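Local coordinates for BH1974 protein (Bacillus halodurans, PDB 3ON5) that is a putative xanthine dehydrogenase-associated protein of the XdhC/CoxI family, probably acting in molybdoenzyme maturation and carrying a Rossmann domain that may bind a nucleotide, at residues A139-F144 with F160-S165; T228-N233 with I268-F273. One frame throughout, in Å; residues are numbered along the deposited sequence. Where two conformers were deposited one is given.

Contact 1. Residues A139-F144 with F160-S165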
loop_
_atom_site.group_PDB
_atom_site.type_symbol
_atom_site.label_atom_id
_atom_site.label_comp_id
_atom_site.label_asym_id
_atom_site.label_seq_id
_atom_site.Cartn_x
_atom_site.Cartn_y
_atom_site.Cartn_z
ATOM N N ALA A 139 -25.943 -15.944 -20.009
ATOM C CA ALA A 139 -26.675 -16.841 -20.882
ATOM C C ALA A 139 -26.361 -16.531 -22.352
ATOM O O ALA A 139 -26.603 -17.380 -23.209
ATOM C CB ALA A 139 -28.168 -16.717 -20.609
ATOM N N GLY A 140 -25.824 -15.337 -22.623
ATOM C CA GLY A 140 -25.489 -14.888 -23.966
ATOM C C GLY A 140 -26.513 -13.972 -24.629
ATOM O O GLY A 140 -26.321 -13.559 -25.780
ATOM N N LYS A 141 -27.601 -13.627 -23.914
ATOM C CA LYS A 141 -28.664 -12.738 -24.401
ATOM C C LYS A 141 -28.370 -11.256 -24.016
ATOM O O LYS A 141 -28.073 -10.977 -22.864
ATOM C CB LYS A 141 -30.030 -13.196 -23.828
ATOM C CG LYS A 141 -31.260 -12.330 -24.171
ATOM C CD LYS A 141 -31.806 -12.514 -25.599
ATOM C CE LYS A 141 -32.788 -11.437 -26.025
ATOM N NZ LYS A 141 -32.116 -10.136 -26.321
ATOM N N SER A 142 -28.429 -10.325 -24.992
ATOM C CA SER A 142 -28.273 -8.877 -24.783
ATOM C C SER A 142 -29.549 -8.298 -24.124
ATOM O O SER A 142 -30.634 -8.891 -24.249
ATOM C CB SER A 142 -27.981 -8.156 -26.103
ATOM O OG SER A 142 -26.790 -8.587 -26.739
ATOM N N VAL A 143 -29.426 -7.152 -23.424
ATOM C CA VAL A 143 -30.555 -6.518 -22.731
ATOM C C VAL A 143 -30.628 -5.031 -23.127
ATOM O O VAL A 143 -29.634 -4.321 -23.020
ATOM C CB VAL A 143 -30.443 -6.693 -21.183
ATOM C CG1 VAL A 143 -31.597 -6.004 -20.450
ATOM C CG2 VAL A 143 -30.350 -8.164 -20.784
ATOM N N PHE A 144 -31.797 -4.566 -23.561
ATOM C CA PHE A 144 -31.971 -3.169 -23.941
ATOM C C PHE A 144 -32.504 -2.386 -22.756
ATOM O O PHE A 144 -33.625 -2.612 -22.303
ATOM C CB PHE A 144 -32.901 -3.022 -25.160
ATOM C CG PHE A 144 -32.885 -1.639 -25.765
ATOM C CD1 PHE A 144 -33.703 -0.631 -25.266
ATOM C CD2 PHE A 144 -32.070 -1.346 -26.847
ATOM C CE1 PHE A 144 -33.680 0.653 -25.823
ATOM C CE2 PHE A 144 -32.059 -0.065 -27.411
ATOM C CZ PHE A 144 -32.868 0.922 -26.900
ATOM N N PHE A 160 -35.751 -2.938 -18.644
ATOM C CA PHE A 160 -34.769 -3.827 -19.248
ATOM C C PHE A 160 -35.524 -4.716 -20.216
ATOM O O PHE A 160 -36.282 -5.579 -19.780
ATOM C CB PHE A 160 -34.005 -4.611 -18.177
ATOM C CG PHE A 160 -33.279 -3.743 -17.180
ATOM C CD1 PHE A 160 -31.983 -3.294 -17.434
ATOM C CD2 PHE A 160 -33.881 -3.387 -15.975
ATOM C CE1 PHE A 160 -31.301 -2.516 -16.496
ATOM C CE2 PHE A 160 -33.212 -2.578 -15.052
ATOM C CZ PHE A 160 -31.929 -2.146 -15.319
ATOM N N ILE A 161 -35.391 -4.435 -21.523
ATOM C CA ILE A 161 -36.106 -5.106 -22.613
ATOM C C ILE A 161 -35.280 -6.282 -23.196
ATOM O O ILE A 161 -34.085 -6.140 -23.468
ATOM C CB ILE A 161 -36.421 -4.042 -23.716
ATOM C CG1 ILE A 161 -37.179 -2.816 -23.123
ATOM C CG2 ILE A 161 -37.167 -4.662 -24.919
ATOM C CD1 ILE A 161 -37.067 -1.528 -23.905
ATOM N N LEU A 162 -35.949 -7.425 -23.412
ATOM C CA LEU A 162 -35.377 -8.635 -24.023
ATOM C C LEU A 162 -36.002 -8.859 -25.417
ATOM O O LEU A 162 -35.318 -9.288 -26.346
ATOM C CB LEU A 162 -35.589 -9.860 -23.118
ATOM C CG LEU A 162 -34.835 -9.867 -21.790
ATOM C CD1 LEU A 162 -35.542 -10.734 -20.777
ATOM C CD2 LEU A 162 -33.366 -10.263 -21.976
ATOM N N ASP A 163 -37.293 -8.513 -25.558
ATOM C CA ASP A 163 -38.063 -8.559 -26.798
ATOM C C ASP A 163 -39.208 -7.525 -26.697
ATOM O O ASP A 163 -39.442 -6.994 -25.604
ATOM C CB ASP A 163 -38.580 -9.983 -27.078
ATOM C CG ASP A 163 -38.928 -10.257 -28.535
ATOM O OD1 ASP A 163 -39.328 -9.300 -29.250
ATOM O OD2 ASP A 163 -38.811 -11.427 -28.962
ATOM N N GLU A 164 -39.920 -7.244 -27.820
ATOM C CA GLU A 164 -41.011 -6.255 -27.890
ATOM C C GLU A 164 -41.987 -6.396 -26.692
ATOM O O GLU A 164 -42.414 -5.372 -26.149
ATOM C CB GLU A 164 -41.793 -6.366 -29.219
ATOM C CG GLU A 164 -42.748 -5.211 -29.507
ATOM N N SER A 165 -42.290 -7.642 -26.252
ATOM C CA SER A 165 -43.231 -7.844 -25.154
ATOM C C SER A 165 -42.539 -8.156 -23.818
ATOM O O SER A 165 -43.080 -7.782 -22.777
ATOM C CB SER A 165 -44.189 -8.981 -25.489
#
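Antiparallel pairing puts Phe144 and Ile161 on the same face of the sheet, and their first torsions then bring the side chains together: Phe144 CG lies anti to its own backbone N (chi1 -168°), whereas Ile161 CG1 lies anti to the carbonyl carbon (chi1 -54°). The two run side by side until Phe144 CD1 reaches Ile161 CD1 at 3.7 Å, and Ile180 of helix 176-181 packs against both. Beneath them the backbones form an antiparallel hydrogen-bonded pair, with Phe144 N 2.8 Å from Ile161 O and Ile161 N 2.7 Å from Phe144 O. Both bonds are nearly straight.

Val143 and Phe160 serve the other side of the sheet, where Val143 CG1 touches Phe160 CB at 3.6 Å and sits at the edge of the Phe160 ring. The second branch, Val143 CG2, approaches Leu162 CD2 at 3.9 Å, and Tyr136 of helix 124-139 touches both residues. Beyond the paired strands, Lys141 bends back over the gap: its CG packs on Leu162 CD2, while its NZ is held by Ser142 O at 2.8 Å and leans only weakly toward Leu162 O.

The reciprocal bonds between Phe144 and Ile161 are those of an antiparallel hydrogen-bonded pair, here at the open end of the beta hairpin that strands 143-149 and 155-161 form in the central domain.

Contact 2. Residues T228-N233 with I268-F273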
loop_
_atom_site.group_PDB
_atom_site.type_symbol
_atom_site.label_atom_id
_atom_site.label_comp_id
_atom_site.label_asym_id
_atom_site.label_seq_id
_atom_site.Cartn_x
_atom_site.Cartn_y
_atom_site.Cartn_z
ATOM N N THR A 228 -7.705 -23.126 -28.328
ATOM C CA THR A 228 -7.796 -24.534 -28.717
ATOM C C THR A 228 -6.507 -24.928 -29.475
ATOM O O THR A 228 -5.947 -24.146 -30.254
ATOM C CB THR A 228 -9.066 -24.843 -29.505
ATOM O OG1 THR A 228 -9.075 -26.235 -29.872
ATOM C CG2 THR A 228 -9.264 -23.938 -30.715
ATOM N N ASP A 229 -6.017 -26.131 -29.153
ATOM C CA ASP A 229 -4.834 -26.778 -29.712
ATOM C C ASP A 229 -4.958 -28.285 -29.444
ATOM O O ASP A 229 -5.734 -28.697 -28.576
ATOM C CB ASP A 229 -3.552 -26.171 -29.125
ATOM C CG ASP A 229 -2.264 -26.515 -29.854
ATOM O OD1 ASP A 229 -1.791 -27.655 -29.711
ATOM O OD2 ASP A 229 -1.670 -25.607 -30.470
ATOM N N TRP A 230 -4.247 -29.105 -30.221
ATOM C CA TRP A 230 -4.299 -30.559 -30.148
ATOM C C TRP A 230 -3.179 -31.125 -29.251
ATOM O O TRP A 230 -3.143 -32.334 -29.031
ATOM C CB TRP A 230 -4.185 -31.121 -31.570
ATOM C CG TRP A 230 -2.895 -30.798 -32.262
ATOM C CD1 TRP A 230 -1.826 -31.625 -32.409
ATOM C CD2 TRP A 230 -2.550 -29.567 -32.924
ATOM N NE1 TRP A 230 -0.830 -30.989 -33.110
ATOM C CE2 TRP A 230 -1.247 -29.724 -33.439
ATOM C CE3 TRP A 230 -3.223 -28.349 -33.152
ATOM C CZ2 TRP A 230 -0.591 -28.705 -34.134
ATOM C CZ3 TRP A 230 -2.567 -27.337 -33.829
ATOM C CH2 TRP A 230 -1.268 -27.518 -34.311
ATOM N N ARG A 231 -2.287 -30.255 -28.725
ATOM C CA ARG A 231 -1.108 -30.609 -27.913
ATOM C C ARG A 231 -1.331 -30.268 -26.426
ATOM O O ARG A 231 -1.204 -29.107 -26.017
ATOM C CB ARG A 231 0.114 -29.882 -28.461
ATOM C CG ARG A 231 0.407 -30.289 -29.903
ATOM C CD ARG A 231 1.395 -29.378 -30.554
ATOM N NE ARG A 231 0.913 -28.003 -30.595
ATOM C CZ ARG A 231 1.581 -27.007 -31.151
ATOM N NH1 ARG A 231 2.752 -27.231 -31.737
ATOM N NH2 ARG A 231 1.085 -25.775 -31.127
ATOM N N PRO A 232 -1.654 -31.296 -25.605
ATOM C CA PRO A 232 -2.065 -31.042 -24.221
ATOM C C PRO A 232 -1.038 -30.322 -23.348
ATOM O O PRO A 232 -1.471 -29.585 -22.444
ATOM C CB PRO A 232 -2.309 -32.442 -23.654
ATOM C CG PRO A 232 -1.793 -33.389 -24.662
ATOM C CD PRO A 232 -1.908 -32.702 -25.960
ATOM N N ASN A 233 0.288 -30.503 -23.591
ATOM C CA ASN A 233 1.255 -29.852 -22.703
ATOM C C ASN A 233 1.417 -28.371 -23.080
ATOM O O ASN A 233 1.878 -27.613 -22.242
ATOM C CB ASN A 233 2.623 -30.554 -22.639
ATOM C CG ASN A 233 3.535 -30.477 -23.835
ATOM O OD1 ASN A 233 3.408 -29.623 -24.718
ATOM N ND2 ASN A 233 4.503 -31.377 -23.877
ATOM N N ILE A 268 -6.184 -17.658 -36.345
ATOM C CA ILE A 268 -5.521 -18.891 -36.772
ATOM C C ILE A 268 -4.010 -18.701 -36.614
ATOM O O ILE A 268 -3.395 -17.970 -37.401
ATOM C CB ILE A 268 -5.921 -19.247 -38.244
ATOM C CG1 ILE A 268 -7.440 -19.154 -38.491
ATOM C CG2 ILE A 268 -5.386 -20.599 -38.641
ATOM C CD1 ILE A 268 -7.883 -19.430 -39.952
HETATM N N MSE A 269 -3.400 -19.340 -35.602
HETATM C CA MSE A 269 -1.956 -19.174 -35.371
HETATM C C MSE A 269 -1.341 -20.441 -34.798
HETATM O O MSE A 269 -0.681 -20.402 -33.744
HETATM C CB MSE A 269 -1.687 -17.987 -34.448
HETATM C CG MSE A 269 -2.679 -17.852 -33.292
HETATM SE SE MSE A 269 -2.343 -16.210 -32.342
HETATM C CE MSE A 269 -2.296 -15.008 -33.812
ATOM N N THR A 270 -1.522 -21.559 -35.537
ATOM C CA THR A 270 -1.049 -22.875 -35.126
ATOM C C THR A 270 0.398 -23.095 -35.552
ATOM O O THR A 270 1.062 -23.938 -34.961
ATOM C CB THR A 270 -1.934 -24.009 -35.686
ATOM O OG1 THR A 270 -1.687 -24.183 -37.079
ATOM C CG2 THR A 270 -3.416 -23.808 -35.422
ATOM N N HIS A 271 0.876 -22.367 -36.592
ATOM C CA HIS A 271 2.221 -22.477 -37.185
ATOM C C HIS A 271 2.372 -23.808 -37.923
ATOM O O HIS A 271 3.486 -24.216 -38.217
ATOM C CB HIS A 271 3.344 -22.320 -36.134
ATOM C CG HIS A 271 3.348 -20.997 -35.438
ATOM N ND1 HIS A 271 3.930 -19.892 -36.014
ATOM C CD2 HIS A 271 2.877 -20.655 -34.216
ATOM C CE1 HIS A 271 3.782 -18.907 -35.141
ATOM N NE2 HIS A 271 3.147 -19.315 -34.044
ATOM N N HIS A 272 1.247 -24.481 -38.207
ATOM C CA HIS A 272 1.125 -25.758 -38.926
ATOM C C HIS A 272 0.228 -25.548 -40.099
ATOM O O HIS A 272 -0.958 -25.275 -39.911
ATOM C CB HIS A 272 0.595 -26.880 -38.017
ATOM C CG HIS A 272 1.556 -27.329 -36.964
ATOM N ND1 HIS A 272 1.784 -26.572 -35.816
ATOM C CD2 HIS A 272 2.269 -28.477 -36.881
ATOM C CE1 HIS A 272 2.665 -27.257 -35.105
ATOM N NE2 HIS A 272 2.982 -28.416 -35.702
ATOM N N PHE A 273 0.795 -25.634 -41.307
ATOM C CA PHE A 273 0.120 -25.366 -42.567
ATOM C C PHE A 273 -1.149 -26.205 -42.735
ATOM O O PHE A 273 -2.213 -25.633 -42.955
ATOM C CB PHE A 273 1.062 -25.623 -43.746
ATOM C CG PHE A 273 0.515 -25.121 -45.063
ATOM C CD1 PHE A 273 -0.264 -25.945 -45.875
ATOM C CD2 PHE A 273 0.790 -23.829 -45.502
ATOM C CE1 PHE A 273 -0.781 -25.475 -47.080
ATOM C CE2 PHE A 273 0.292 -23.370 -46.724
ATOM C CZ PHE A 273 -0.489 -24.194 -47.504
#
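At the carboxyl end of the Rossmann-type parallel sheet, Trp230 and His272 join the loops that follow strands 223-229 and 265-268, which flank strand 200-205. The second of these loops leads into helix 273-283. The central contact is a T-shaped stack: the edge of the Trp230 six-membered ring points at the face of His272, with centroids 4.9 Å apart and planes at 88°. Trp230 CG sits between the backbone N and the carbonyl carbon (chi1 62°), which turns the indole edge toward His272. Trp230 CZ2 stands over the centre of the imidazole, while CH2 also reaches Thr270 CB at 3.8 Å, so the indole edge spans both residues.

His272 is held from within its own loop. Its ND1 donates to Thr270 O at 2.9 Å; this acceptor lies in the ring plane, although the nitrogen stands above the carbonyl plane. Thr270 OG1 accepts from His272 N in an ST turn and is also hydrogen-bonded to Asp276. Across the gap, Arg231 grips Asp229 side-on, NE reaching OD1 at 2.9 Å and NH2 reaching OD2 at 2.8 Å. Asp229 OD1, which also accepts from Arg231 N in an Asx turn, lies with Arg231 NE over one face of the indole, and Lys275 makes a cation-pi contact with Trp230. Arg231 NH1 comes within 3.4 Å of His272 CE1.

The ND1 bond thus fixes the rotation of the imidazole that receives the indole edge, and the salt bridge steadies the guanidinium beside it.

The two contacts come in series along the chain, contact 1 closing before contact 2 opens, and they belong to different domains. Contact 1 lies in the four-stranded antiparallel sheet of the central domain; contact 2 lies at the six-stranded parallel sheet of the Rossmann domain. Their centres are 37 Å apart and their nearest atoms about 20 Å. Contact 1 joins strands adjacent in both sequence and sheet, whereas contact 2 brings together loops after strands 223-229 and 265-268, which strand 200-205 separates. They are thus local features of two separate units: contact 1 closes a hairpin that no other chain touches, while contact 2 sits where Tyr49 of the second subunit meets His271.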